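Long-range contacts in predicted flavin-nucleotide-binding protein from COG3576 family structurally related to pyridoxine 5'-phosphate oxidase (Lactobacillus delbrueckii subsp. bulgaricus, PDB 2HTD), which is of uncharacterised function but probably binds a flavin nucleotide and resembles pyridoxamine 5'-phosphate oxidase: residues Ala105-His110 against Val131-Glu136; Val41-Val46 against Ser86-Val91; Gln69-Thr74 against Thr123-Ala128; Val33-Asn38 against Thr99-Leu104. One frame throughout, in Å; residues are numbered along the deposited sequence. Where two conformers were deposited one is given.

Contact 1. Residues Ala105-His110 against Val131-Glu136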
loop_
_atom_site.group_PDB
_atom_site.type_symbol
_atom_site.label_atom_id
_atom_site.label_comp_id
_atom_site.label_asym_id
_atom_site.label_seq_id
_atom_site.Cartn_x
_atom_site.Cartn_y
_atom_site.Cartn_z
ATOM N N ALA B 105 10.129 0.352 7.302
ATOM C CA ALA B 105 11.061 -0.684 7.755
ATOM C C ALA B 105 12.153 -0.928 6.725
ATOM O O ALA B 105 11.996 -0.657 5.526
ATOM C CB ALA B 105 10.319 -1.981 8.017
ATOM N N THR B 106 13.266 -1.464 7.207
ATOM C CA THR B 106 14.288 -2.010 6.338
ATOM C C THR B 106 14.145 -3.522 6.348
ATOM O O THR B 106 13.768 -4.082 7.352
ATOM C CB THR B 106 15.694 -1.591 6.824
ATOM O OG1 THR B 106 15.884 -2.088 8.128
ATOM C CG2 THR B 106 15.845 -0.092 6.854
ATOM N N ALA B 107 14.438 -4.163 5.218
ATOM C CA ALA B 107 14.241 -5.580 5.032
ATOM C C ALA B 107 15.539 -6.335 5.188
ATOM O O ALA B 107 16.596 -5.851 4.785
ATOM C CB ALA B 107 13.698 -5.849 3.647
ATOM N N GLU B 108 15.443 -7.514 5.790
ATOM C CA GLU B 108 16.570 -8.445 5.967
ATOM C C GLU B 108 16.060 -9.757 5.398
ATOM O O GLU B 108 15.147 -10.369 5.953
ATOM C CB GLU B 108 16.913 -8.520 7.465
ATOM C CG GLU B 108 17.703 -9.731 7.979
ATOM C CD GLU B 108 17.725 -9.826 9.532
ATOM O OE1 GLU B 108 18.390 -8.962 10.139
ATOM O OE2 GLU B 108 17.106 -10.757 10.140
ATOM N N VAL B 109 16.588 -10.172 4.252
ATOM C CA VAL B 109 16.049 -11.336 3.577
ATOM C C VAL B 109 16.897 -12.576 3.824
ATOM O O VAL B 109 18.119 -12.528 3.673
ATOM C CB VAL B 109 15.964 -11.109 2.058
ATOM C CG1 VAL B 109 15.421 -12.343 1.349
ATOM C CG2 VAL B 109 15.114 -9.871 1.738
ATOM N N HIS B 110 16.241 -13.683 4.158
ATOM C CA HIS B 110 16.905 -14.933 4.460
ATOM C C HIS B 110 16.393 -15.942 3.494
ATOM O O HIS B 110 15.229 -16.302 3.551
ATOM C CB HIS B 110 16.548 -15.363 5.852
ATOM C CG HIS B 110 16.997 -14.412 6.904
ATOM N ND1 HIS B 110 18.211 -14.542 7.536
ATOM C CD2 HIS B 110 16.390 -13.345 7.462
ATOM C CE1 HIS B 110 18.342 -13.581 8.428
ATOM N NE2 HIS B 110 17.248 -12.845 8.406
ATOM N N VAL B 131 11.430 -12.970 5.038
ATOM C CA VAL B 131 11.804 -11.573 5.088
ATOM C C VAL B 131 11.505 -11.029 6.472
ATOM O O VAL B 131 10.377 -11.039 6.899
ATOM C CB VAL B 131 11.069 -10.748 4.069
ATOM C CG1 VAL B 131 11.594 -9.278 4.120
ATOM C CG2 VAL B 131 11.187 -11.373 2.684
ATOM N N ASN B 132 12.538 -10.565 7.157
ATOM C CA ASN B 132 12.389 -9.873 8.425
ATOM C C ASN B 132 12.391 -8.375 8.155
ATOM O O ASN B 132 13.112 -7.896 7.300
ATOM C CB ASN B 132 13.524 -10.227 9.375
ATOM C CG ASN B 132 13.333 -11.595 10.054
ATOM O OD1 ASN B 132 12.761 -12.485 9.502
ATOM N ND2 ASN B 132 13.859 -11.740 11.240
ATOM N N LEU B 133 11.626 -7.631 8.948
ATOM C CA LEU B 133 11.448 -6.205 8.719
ATOM C C LEU B 133 11.775 -5.510 10.015
ATOM O O LEU B 133 11.140 -5.777 11.034
ATOM C CB LEU B 133 10.023 -5.928 8.276
ATOM C CG LEU B 133 9.594 -6.462 6.914
ATOM C CD1 LEU B 133 8.097 -6.311 6.752
ATOM C CD2 LEU B 133 10.325 -5.720 5.848
ATOM N N ASN B 134 12.746 -4.616 9.957
ATOM C CA ASN B 134 13.211 -3.861 11.094
ATOM C C ASN B 134 12.553 -2.506 11.039
ATOM O O ASN B 134 12.834 -1.681 10.165
ATOM C CB ASN B 134 14.732 -3.687 11.083
ATOM C CG ASN B 134 15.486 -4.983 10.785
ATOM O OD1 ASN B 134 15.065 -6.074 11.177
ATOM N ND2 ASN B 134 16.594 -4.862 10.059
ATOM N N ILE B 135 11.648 -2.284 11.977
ATOM C CA ILE B 135 10.900 -1.066 12.006
ATOM C C ILE B 135 11.807 0.109 12.311
ATOM O O ILE B 135 12.586 0.094 13.289
ATOM C CB ILE B 135 9.760 -1.148 13.056
ATOM C CG1 ILE B 135 8.757 -2.227 12.612
ATOM C CG2 ILE B 135 9.077 0.211 13.177
ATOM C CD1 ILE B 135 7.669 -2.532 13.603
ATOM N N GLU B 136 11.739 1.113 11.455
ATOM C CA GLU B 136 12.452 2.371 11.638
ATOM C C GLU B 136 11.567 3.458 12.217
ATOM O O GLU B 136 12.022 4.285 13.012
ATOM C CB GLU B 136 12.974 2.883 10.295
ATOM C CG GLU B 136 14.068 2.079 9.691
ATOM C CD GLU B 136 14.692 2.801 8.485
ATOM O OE1 GLU B 136 13.998 3.643 7.851
ATOM O OE2 GLU B 136 15.882 2.553 8.207
HETATM O O HOH W 1 18.504 -2.553 9.522
#
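Thr106 O is approached twice from the facing strand: Asn134 N bonds to it at 2.8 Å, N-H...O angle 172°, and the CA-H of Leu133 adds a C-H...O contact, with Leu133 CA at 3.4 Å from Thr106 O. The return bond from Thr106 N to Asn134 O, and the reciprocal pair between Glu108 and Asn132, make this a regular antiparallel pairing of strands 99-110 and 129-139, next to one another in the sheet of the split-barrel fold of this family. Ala105, Ala107, Val109, Val131, Leu133 and Ile135 line one face. There the small Ala107 CB sits 4.0 Å from Leu133 CD2 and 4.1 Å from Val131 CG1, while Ile82 of helix 77-83 covers Ala107 and Val109. The other face is polar. Glu108 holds CG anti to its backbone N (chi1 160°), with the rest of the chain extended, and its carboxylate lies alongside the Asn132 amide, the two planes 26° apart. Asn132 itself is fixed by Gln69 and Tyr115. Glu108 OE2 accepts the N-H of His110 NE2 at 2.7 Å, lying in the imidazole plane but on the anti side of the carboxylate and well out of its plane; Asp113 holds the other ring nitrogen. Cutting Glu108 back to an alanine is likely to strip His110 NE2 of this acceptor and open a gap beside the Asn132 amide. Further along the polar face, one water joins the strands, 3.0 Å from Thr106 OG1 and accepting from Asn134 ND2, also at 3.0 Å.

Contact 2. Residues Val41-Val46 against Ser86-Val91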
loop_
_atom_site.group_PDB
_atom_site.type_symbol
_atom_site.label_atom_id
_atom_site.label_comp_id
_atom_site.label_asym_id
_atom_site.label_seq_id
_atom_site.Cartn_x
_atom_site.Cartn_y
_atom_site.Cartn_z
ATOM N N VAL B 41 -2.425 -7.356 5.994
ATOM C CA VAL B 41 -1.426 -6.288 5.867
ATOM C C VAL B 41 -1.125 -6.027 4.395
ATOM O O VAL B 41 -1.024 -6.961 3.599
ATOM C CB VAL B 41 -0.165 -6.684 6.659
ATOM C CG1 VAL B 41 0.989 -5.681 6.502
ATOM C CG2 VAL B 41 -0.608 -6.816 8.112
ATOM N N TYR B 42 -0.945 -4.744 4.064
ATOM C CA TYR B 42 -0.508 -4.337 2.725
ATOM C C TYR B 42 0.875 -3.764 2.816
ATOM O O TYR B 42 1.217 -3.094 3.796
ATOM C CB TYR B 42 -1.462 -3.310 2.077
ATOM C CG TYR B 42 -2.651 -3.965 1.493
ATOM C CD1 TYR B 42 -3.648 -4.510 2.317
ATOM C CD2 TYR B 42 -2.811 -4.096 0.130
ATOM C CE1 TYR B 42 -4.734 -5.165 1.769
ATOM C CE2 TYR B 42 -3.869 -4.747 -0.407
ATOM C CZ TYR B 42 -4.851 -5.274 0.403
ATOM O OH TYR B 42 -5.886 -5.894 -0.263
ATOM N N LEU B 43 1.689 -4.073 1.826
ATOM C CA LEU B 43 3.095 -3.719 1.787
ATOM C C LEU B 43 3.408 -2.936 0.527
ATOM O O LEU B 43 2.920 -3.260 -0.541
ATOM C CB LEU B 43 3.924 -5.004 1.838
ATOM C CG LEU B 43 5.414 -5.150 1.658
ATOM C CD1 LEU B 43 5.791 -6.508 2.226
ATOM C CD2 LEU B 43 5.822 -5.075 0.199
ATOM N N ALA B 44 4.285 -1.947 0.663
ATOM C CA ALA B 44 4.675 -1.081 -0.432
ATOM C C ALA B 44 6.179 -1.031 -0.512
ATOM O O ALA B 44 6.861 -1.030 0.526
ATOM C CB ALA B 44 4.110 0.336 -0.248
ATOM N N THR B 45 6.679 -1.020 -1.745
ATOM C CA THR B 45 8.101 -0.948 -2.076
ATOM C C THR B 45 8.271 0.050 -3.205
ATOM O O THR B 45 7.298 0.565 -3.758
ATOM C CB THR B 45 8.668 -2.329 -2.515
ATOM O OG1 THR B 45 8.054 -2.753 -3.738
ATOM C CG2 THR B 45 8.490 -3.383 -1.418
ATOM N N VAL B 46 9.527 0.305 -3.561
ATOM C CA VAL B 46 9.872 1.304 -4.562
ATOM C C VAL B 46 10.651 0.624 -5.659
ATOM O O VAL B 46 11.623 -0.106 -5.406
ATOM C CB VAL B 46 10.741 2.371 -3.931
ATOM C CG1 VAL B 46 11.046 3.445 -4.907
ATOM C CG2 VAL B 46 10.089 2.953 -2.686
ATOM N N SER B 86 15.238 -1.512 -1.824
ATOM C CA SER B 86 14.083 -0.742 -1.367
ATOM C C SER B 86 13.820 -0.884 0.128
ATOM O O SER B 86 13.865 -1.992 0.678
ATOM C CB SER B 86 12.807 -1.176 -2.076
ATOM O OG SER B 86 11.749 -0.302 -1.765
ATOM N N LYS B 87 13.432 0.221 0.767
ATOM C CA LYS B 87 12.747 0.132 2.049
ATOM C C LYS B 87 11.292 -0.309 1.837
ATOM O O LYS B 87 10.838 -0.419 0.708
ATOM C CB LYS B 87 12.808 1.465 2.820
ATOM C CG LYS B 87 14.191 1.881 3.335
ATOM C CD LYS B 87 14.041 3.094 4.322
ATOM C CE LYS B 87 15.340 3.848 4.551
ATOM N NZ LYS B 87 15.127 5.288 5.001
ATOM N N VAL B 88 10.624 -0.663 2.937
ATOM C CA VAL B 88 9.327 -1.285 2.886
ATOM C C VAL B 88 8.414 -0.492 3.813
ATOM O O VAL B 88 8.791 -0.162 4.950
ATOM C CB VAL B 88 9.334 -2.768 3.333
ATOM C CG1 VAL B 88 7.946 -3.410 3.142
ATOM C CG2 VAL B 88 10.407 -3.557 2.564
ATOM N N ALA B 89 7.241 -0.154 3.302
ATOM C CA ALA B 89 6.171 0.412 4.134
ATOM C C ALA B 89 5.080 -0.651 4.288
ATOM O O ALA B 89 4.738 -1.366 3.335
ATOM C CB ALA B 89 5.574 1.674 3.505
ATOM N N LEU B 90 4.530 -0.733 5.491
ATOM C CA LEU B 90 3.420 -1.647 5.768
ATOM C C LEU B 90 2.312 -0.907 6.468
ATOM O O LEU B 90 2.570 -0.069 7.334
ATOM C CB LEU B 90 3.846 -2.793 6.676
ATOM C CG LEU B 90 5.115 -3.547 6.350
ATOM C CD1 LEU B 90 5.083 -4.947 6.962
ATOM C CD2 LEU B 90 5.294 -3.660 4.916
ATOM N N VAL B 91 1.079 -1.277 6.132
ATOM C CA VAL B 91 -0.088 -0.786 6.835
ATOM C C VAL B 91 -0.978 -1.927 7.256
ATOM O O VAL B 91 -1.194 -2.875 6.500
ATOM C CB VAL B 91 -0.899 0.234 6.001
ATOM C CG1 VAL B 91 -1.437 -0.388 4.679
ATOM C CG2 VAL B 91 -2.003 0.869 6.784
#
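Ser86 OG both accepts and donates: it takes the N-H of Val46 at 2.9 Å and gives its own proton to Lys87 O at 2.6 Å, on a lone pair in the carbonyl plane. The hydroxyl, with OG anti to the backbone N (chi1 -172°), reaches Val46 just ahead of the regular strand pairing. Lys87 turns away, and its NZ bonds to Asn51 of the second subunit. Val88 brings CG1 to 3.4 Å from Leu43 CG, closer than usual carbon packing: the Val88 methyl presses on the Leu43 branch point, the two side chains crossing obliquely. Ile82 of helix 77-83 lies against Val88 as well. At Ala89 the antiparallel pairing of strands 41-46 and 88-94, inner strands of the split-barrel sheet, is evident: Ala89 N donates to Ala44 O at 2.9 Å and Ala89 O accepts from Ala44 N at 2.8 Å. Their methyls share the face that packs on the second subunit, where Pro52 meets Ala89 and Val54 meets Ala44. Leu90 returns to the apolar interior, its CB 4.1 Å from Val41 CG1. Val91 closes the reciprocal pair with Tyr42, and its CG1 rests 3.9 Å from Tyr42 CB, while the Tyr42 ring stacks on Tyr42 of the second subunit.

Contact 3. Residues Gln69-Thr74 against Thr123-Ala128. With SO4 (sulfate ion), chain I; SO4 (sulfate ion), chain C.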
loop_
_atom_site.group_PDB
_atom_site.type_symbol
_atom_site.label_atom_id
_atom_site.label_comp_id
_atom_site.label_asym_id
_atom_site.label_seq_id
_atom_site.Cartn_x
_atom_site.Cartn_y
_atom_site.Cartn_z
ATOM N N GLN B 69 7.810 -10.024 10.341
ATOM C CA GLN B 69 8.315 -11.064 9.466
ATOM C C GLN B 69 7.234 -11.561 8.533
ATOM O O GLN B 69 6.077 -11.679 8.944
ATOM C CB GLN B 69 8.849 -12.218 10.331
ATOM C CG GLN B 69 9.423 -13.380 9.536
ATOM C CD GLN B 69 9.900 -14.475 10.435
ATOM O OE1 GLN B 69 9.124 -15.327 10.868
ATOM N NE2 GLN B 69 11.196 -14.475 10.728
ATOM N N TYR B 70 7.578 -11.895 7.289
ATOM C CA TYR B 70 6.649 -12.541 6.398
ATOM C C TYR B 70 7.365 -13.507 5.472
ATOM O O TYR B 70 8.597 -13.506 5.401
ATOM C CB TYR B 70 5.851 -11.515 5.595
ATOM C CG TYR B 70 6.623 -10.760 4.521
ATOM C CD1 TYR B 70 7.299 -9.612 4.838
ATOM C CD2 TYR B 70 6.612 -11.180 3.204
ATOM C CE1 TYR B 70 7.984 -8.912 3.886
ATOM C CE2 TYR B 70 7.310 -10.490 2.223
ATOM C CZ TYR B 70 7.982 -9.358 2.571
ATOM O OH TYR B 70 8.671 -8.603 1.642
ATOM N N LEU B 71 6.589 -14.347 4.788
ATOM C CA LEU B 71 7.120 -15.271 3.824
ATOM C C LEU B 71 6.981 -14.694 2.444
ATOM O O LEU B 71 5.923 -14.190 2.064
ATOM C CB LEU B 71 6.379 -16.607 3.901
ATOM C CG LEU B 71 6.326 -17.228 5.290
ATOM C CD1 LEU B 71 5.569 -18.574 5.284
ATOM C CD2 LEU B 71 7.724 -17.392 5.932
ATOM N N GLU B 72 8.071 -14.767 1.681
ATOM C CA GLU B 72 8.041 -14.371 0.299
ATOM C C GLU B 72 7.948 -15.629 -0.545
ATOM O O GLU B 72 8.928 -16.367 -0.704
ATOM C CB GLU B 72 9.273 -13.548 -0.054
ATOM C CG GLU B 72 9.281 -13.059 -1.492
ATOM C CD GLU B 72 8.044 -12.234 -1.849
ATOM O OE1 GLU B 72 7.754 -11.255 -1.120
ATOM O OE2 GLU B 72 7.357 -12.554 -2.846
ATOM N N LYS B 73 6.747 -15.870 -1.054
ATOM C CA LYS B 73 6.439 -17.080 -1.818
ATOM C C LYS B 73 6.498 -16.840 -3.313
ATOM O O LYS B 73 6.892 -17.706 -4.045
ATOM C CB LYS B 73 5.025 -17.608 -1.474
ATOM C CG LYS B 73 4.754 -17.833 0.036
ATOM C CD LYS B 73 3.274 -18.153 0.292
ATOM C CE LYS B 73 2.927 -18.183 1.774
ATOM N NZ LYS B 73 1.426 -18.350 1.998
ATOM N N THR B 74 6.091 -15.650 -3.731
ATOM C CA THR B 74 5.901 -15.313 -5.142
ATOM C C THR B 74 7.224 -14.895 -5.775
ATOM O O THR B 74 7.501 -15.236 -6.914
ATOM C CB THR B 74 4.817 -14.196 -5.286
ATOM O OG1 THR B 74 4.711 -13.757 -6.644
ATOM C CG2 THR B 74 5.148 -13.006 -4.442
ATOM N N THR B 123 6.407 -24.192 8.830
ATOM C CA THR B 123 5.454 -23.838 7.781
ATOM C C THR B 123 5.402 -24.942 6.739
ATOM O O THR B 123 6.166 -25.890 6.805
ATOM C CB THR B 123 5.901 -22.568 7.052
ATOM O OG1 THR B 123 6.936 -22.913 6.120
ATOM C CG2 THR B 123 6.427 -21.510 8.066
ATOM N N GLU B 124 4.521 -24.788 5.754
ATOM C CA GLU B 124 4.433 -25.709 4.613
ATOM C C GLU B 124 5.058 -25.120 3.335
ATOM O O GLU B 124 4.757 -25.551 2.227
ATOM C CB GLU B 124 2.972 -26.103 4.349
ATOM C CG GLU B 124 2.146 -26.450 5.606
ATOM C CD GLU B 124 2.414 -27.819 6.240
ATOM O OE1 GLU B 124 3.267 -28.569 5.716
ATOM O OE2 GLU B 124 1.727 -28.137 7.265
ATOM N N PHE B 125 5.968 -24.160 3.485
ATOM C CA PHE B 125 6.542 -23.465 2.336
ATOM C C PHE B 125 8.069 -23.437 2.447
ATOM O O PHE B 125 8.672 -22.350 2.576
ATOM C CB PHE B 125 5.986 -22.030 2.245
ATOM C CG PHE B 125 4.494 -21.970 2.081
ATOM C CD1 PHE B 125 3.912 -22.155 0.843
ATOM C CD2 PHE B 125 3.666 -21.756 3.177
ATOM C CE1 PHE B 125 2.518 -22.134 0.695
ATOM C CE2 PHE B 125 2.291 -21.725 3.021
ATOM C CZ PHE B 125 1.719 -21.921 1.789
ATOM N N PRO B 126 8.705 -24.624 2.366
ATOM C CA PRO B 126 10.147 -24.728 2.593
ATOM C C PRO B 126 10.990 -23.951 1.594
ATOM O O PRO B 126 12.143 -23.682 1.869
ATOM C CB PRO B 126 10.412 -26.243 2.456
ATOM C CG PRO B 126 9.292 -26.753 1.659
ATOM C CD PRO B 126 8.119 -25.954 2.096
ATOM N N ASN B 127 10.430 -23.639 0.425
ATOM C CA ASN B 127 11.165 -22.877 -0.578
ATOM C C ASN B 127 10.868 -21.396 -0.593
ATOM O O ASN B 127 11.446 -20.660 -1.368
ATOM C CB ASN B 127 10.934 -23.486 -1.939
ATOM C CG ASN B 127 11.373 -24.942 -1.968
ATOM O OD1 ASN B 127 12.406 -25.296 -1.377
ATOM N ND2 ASN B 127 10.590 -25.785 -2.596
ATOM N N ALA B 128 10.000 -20.935 0.286
ATOM C CA ALA B 128 9.793 -19.500 0.397
ATOM C C ALA B 128 11.064 -18.839 0.940
ATOM O O ALA B 128 11.916 -19.496 1.575
ATOM C CB ALA B 128 8.627 -19.220 1.325
HETATM S S SO4 I . 1.328 -14.278 1.316
HETATM O O1 SO4 I . 0.715 -15.512 1.841
HETATM O O2 SO4 I . 2.035 -14.558 0.041
HETATM O O3 SO4 I . 0.254 -13.359 0.853
HETATM O O4 SO4 I . 2.211 -13.666 2.320
HETATM S S SO4 C . 4.241 -9.074 -6.556
HETATM O O1 SO4 C . 4.498 -10.417 -6.037
HETATM O O2 SO4 C . 4.937 -8.114 -5.711
HETATM O O3 SO4 C . 4.692 -9.007 -7.950
HETATM O O4 SO4 C . 2.802 -8.882 -6.587
#
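An ST turn at Thr123 and a type I beta turn from Phe125 to Ala128 shape the loop that leads from helix 114-120 into strand 129-139, and this loop packs against the end of strand 67-72 and the residue after it, through Leu71 and Lys73. Thr123 OG1 accepts from Phe125 N at 3.1 Å and also bonds to Leu120 O, while its methyl CG2 meets Leu71 CD1 tip to tip at 4.1 Å. The turn probably helps to set Phe125 toward the strand. Lys73, with CG anti to its carbonyl carbon (chi1 -53°) and the chain extended beyond, crosses one face of the ring. Lys73 CE stands 3.7 Å above the plane of the Phe125 ring, over its centre, a CH-pi contact, and its NZ is 4.0 Å from the Phe125 centroid, 29° off the normal, a cation-pi contact. Leu71 CB and Ala128 CB touch at 4.3 Å, with Leu120 behind both. Replacing Thr123 by an alanine would probably leave Phe125 N and Leu120 O without their hydroxyl partner, freeing the ring to shift from under Lys73 and opening a gap at Leu71 CD1. Beyond the ring, Lys73 NZ donates to O1 of a sulfate at 2.9 Å, an ion probably taken from the crystallisation liquor and also held by Gly58 and Ser59. No hydrogen bond spans the two segments, so their attachment rests on apolar packing and on the ring face beneath the lysine. With the sulfate so near, the ammonium group is probably held mainly by the anion, the ring face adding a weaker attraction.

Contact 4. Residues Val33-Asn38 against Thr99-Leu104. With SO4 (sulfate ion), chain E.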
loop_
_atom_site.group_PDB
_atom_site.type_symbol
_atom_site.label_atom_id
_atom_site.label_comp_id
_atom_site.label_asym_id
_atom_site.label_seq_id
_atom_site.Cartn_x
_atom_site.Cartn_y
_atom_site.Cartn_z
ATOM N N VAL B 33 0.405 -3.753 17.495
ATOM C CA VAL B 33 0.742 -5.154 17.309
ATOM C C VAL B 33 -0.500 -5.957 16.944
ATOM O O VAL B 33 -0.505 -6.761 16.006
ATOM C CB VAL B 33 1.372 -5.735 18.596
ATOM C CG1 VAL B 33 1.377 -7.275 18.502
ATOM C CG2 VAL B 33 2.788 -5.192 18.839
ATOM N N ASN B 34 -1.590 -5.739 17.655
ATOM C CA ASN B 34 -2.821 -6.474 17.324
ATOM C C ASN B 34 -3.431 -6.082 16.006
ATOM O O ASN B 34 -3.991 -6.927 15.310
ATOM C CB ASN B 34 -3.812 -6.340 18.458
ATOM C CG ASN B 34 -3.408 -7.173 19.644
ATOM O OD1 ASN B 34 -2.773 -8.222 19.483
ATOM N ND2 ASN B 34 -3.786 -6.735 20.843
ATOM N N LEU B 35 -3.268 -4.834 15.586
ATOM C CA LEU B 35 -3.653 -4.509 14.203
ATOM C C LEU B 35 -2.941 -5.361 13.143
ATOM O O LEU B 35 -3.581 -5.865 12.220
ATOM C CB LEU B 35 -3.425 -3.028 13.876
ATOM C CG LEU B 35 -4.507 -2.054 14.354
ATOM C CD1 LEU B 35 -4.016 -0.603 14.287
ATOM C CD2 LEU B 35 -5.766 -2.199 13.502
ATOM N N PHE B 36 -1.611 -5.477 13.298
ATOM C CA PHE B 36 -0.800 -6.289 12.415
ATOM C C PHE B 36 -1.142 -7.755 12.482
ATOM O O PHE B 36 -1.176 -8.413 11.450
ATOM C CB PHE B 36 0.718 -6.097 12.618
ATOM C CG PHE B 36 1.266 -4.882 11.935
ATOM C CD1 PHE B 36 1.419 -4.837 10.560
ATOM C CD2 PHE B 36 1.574 -3.760 12.678
ATOM C CE1 PHE B 36 1.902 -3.692 9.946
ATOM C CE2 PHE B 36 2.050 -2.622 12.063
ATOM C CZ PHE B 36 2.220 -2.593 10.695
ATOM N N LYS B 37 -1.438 -8.241 13.667
ATOM C CA LYS B 37 -1.796 -9.647 13.832
ATOM C C LYS B 37 -3.143 -10.019 13.218
ATOM O O LYS B 37 -3.284 -11.131 12.703
ATOM C CB LYS B 37 -1.792 -10.027 15.311
ATOM C CG LYS B 37 -0.430 -10.158 15.874
ATOM C CD LYS B 37 -0.515 -10.681 17.326
ATOM C CE LYS B 37 0.854 -10.810 17.940
ATOM N NZ LYS B 37 0.789 -11.151 19.394
ATOM N N ASN B 38 -4.117 -9.115 13.311
ATOM C CA ASN B 38 -5.536 -9.436 13.125
ATOM C C ASN B 38 -6.092 -9.026 11.776
ATOM O O ASN B 38 -7.248 -9.348 11.436
ATOM C CB ASN B 38 -6.396 -8.738 14.197
ATOM C CG ASN B 38 -6.130 -9.262 15.621
ATOM O OD1 ASN B 38 -5.463 -10.275 15.825
ATOM N ND2 ASN B 38 -6.646 -8.545 16.600
ATOM N N THR B 99 -9.320 2.438 12.445
ATOM C CA THR B 99 -8.024 2.629 13.106
ATOM C C THR B 99 -7.021 1.976 12.189
ATOM O O THR B 99 -7.383 1.102 11.384
ATOM C CB THR B 99 -7.984 2.021 14.538
ATOM O OG1 THR B 99 -8.338 0.633 14.486
ATOM C CG2 THR B 99 -8.931 2.753 15.484
ATOM N N ALA B 100 -5.772 2.432 12.256
ATOM C CA ALA B 100 -4.728 1.901 11.400
ATOM C C ALA B 100 -3.379 2.293 11.972
ATOM O O ALA B 100 -3.255 3.187 12.823
ATOM C CB ALA B 100 -4.852 2.408 9.993
ATOM N N VAL B 101 -2.381 1.559 11.517
ATOM C CA VAL B 101 -0.986 1.859 11.824
ATOM C C VAL B 101 -0.145 1.577 10.600
ATOM O O VAL B 101 -0.459 0.662 9.841
ATOM C CB VAL B 101 -0.492 1.067 13.037
ATOM C CG1 VAL B 101 -0.575 -0.466 12.822
ATOM C CG2 VAL B 101 0.921 1.441 13.359
ATOM N N ARG B 102 0.906 2.364 10.389
ATOM C CA ARG B 102 1.814 2.153 9.278
ATOM C C ARG B 102 3.194 2.135 9.813
ATOM O O ARG B 102 3.476 2.797 10.824
ATOM C CB ARG B 102 1.683 3.284 8.240
ATOM C CG ARG B 102 2.828 3.362 7.263
ATOM C CD ARG B 102 2.413 4.100 5.996
ATOM N NE ARG B 102 1.812 5.408 6.285
ATOM C CZ ARG B 102 2.506 6.529 6.490
ATOM N NH1 ARG B 102 3.852 6.549 6.453
ATOM N NH2 ARG B 102 1.864 7.650 6.743
ATOM N N VAL B 103 4.071 1.363 9.193
ATOM C CA VAL B 103 5.467 1.428 9.532
ATOM C C VAL B 103 6.307 1.651 8.302
ATOM O O VAL B 103 5.895 1.383 7.202
ATOM C CB VAL B 103 5.976 0.179 10.286
ATOM C CG1 VAL B 103 5.169 -0.040 11.571
ATOM C CG2 VAL B 103 5.983 -1.039 9.416
ATOM N N LEU B 104 7.493 2.189 8.532
ATOM C CA LEU B 104 8.580 2.207 7.547
ATOM C C LEU B 104 9.634 1.273 8.134
ATOM O O LEU B 104 9.989 1.390 9.313
ATOM C CB LEU B 104 9.160 3.632 7.355
ATOM C CG LEU B 104 10.303 3.774 6.356
ATOM C CD1 LEU B 104 9.842 3.395 4.942
ATOM C CD2 LEU B 104 10.845 5.199 6.380
HETATM S S SO4 E . -1.418 8.861 5.418
HETATM O O1 SO4 E . -0.820 7.510 5.398
HETATM O O2 SO4 E . -0.525 9.734 6.194
HETATM O O3 SO4 E . -1.666 9.355 4.022
HETATM O O4 SO4 E . -2.710 8.877 6.101
#
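Leu35 and Phe36, neighbours on one helix turn, both set CG anti to the carbonyl carbon (chi1 -81° in each), which sends the isobutyl group and the ring out to strand 99-110. Val101 answers with CG1 in the crowded position between its N and carbonyl carbon (chi1 60°), so that this one methyl serves both residues. Phe36 CE2 comes to 3.5 Å from Val101 CG1, the two side chains meeting at about a right angle, and Leu35 CD1 lies 3.7 Å from the same methyl. Further along the strand, Val103 CG1 reaches Phe36 CZ at 4.0 Å. The helix thus bridges alternate residues of the strand, Val101 and Val103. This is helix-on-sheet packing within the split-barrel fold: segment 33-38 of helix 30-38 crosses segment 99-104 at 93°, their axes 8.4 Å apart, and Leu90 and Ala92 of the next strand also pack on Phe36. In the other direction along the strand, Leu35 CD1 lies 3.8 Å from Ala100 C, and Leu35 CD2 sits by Thr99 OG1, a hydroxyl that bonds to Ser97. Arg102 turns off the opposite face of the strand, toward the second subunit. There Arg102 NH2 donates to sulfate O1 at 3.0 Å, at the guanidinium edge, and the same ion is gripped by the backbone N of Glu77 and of Ala78 of the second subunit.

How the contacts relate
Contacts 1 and 2 are both strand pairings built on reciprocal backbone bonds, and they adjoin in one sheet: Val88 O lies 2.8 Å from Ala105 N, a probable hydrogen bond. Contacts 2 and 4 are buried, contacts 1 and 3 partly buried. Contact 2 faces the second subunit, whereas contact 1 keeps a polar face of Thr, Glu and Asn. Contact 4 uses the same strand 99-110 as contact 1, but adds a helix mainly through apolar contacts, with no hydrogen bond across. Contact 3 is the most peripheral, centred about 14 Å from the chain centre; it replaces backbone bonds with a lysine over an aromatic ring. Contacts 3 and 4 lie on opposite sides of the chain's centre and do not touch.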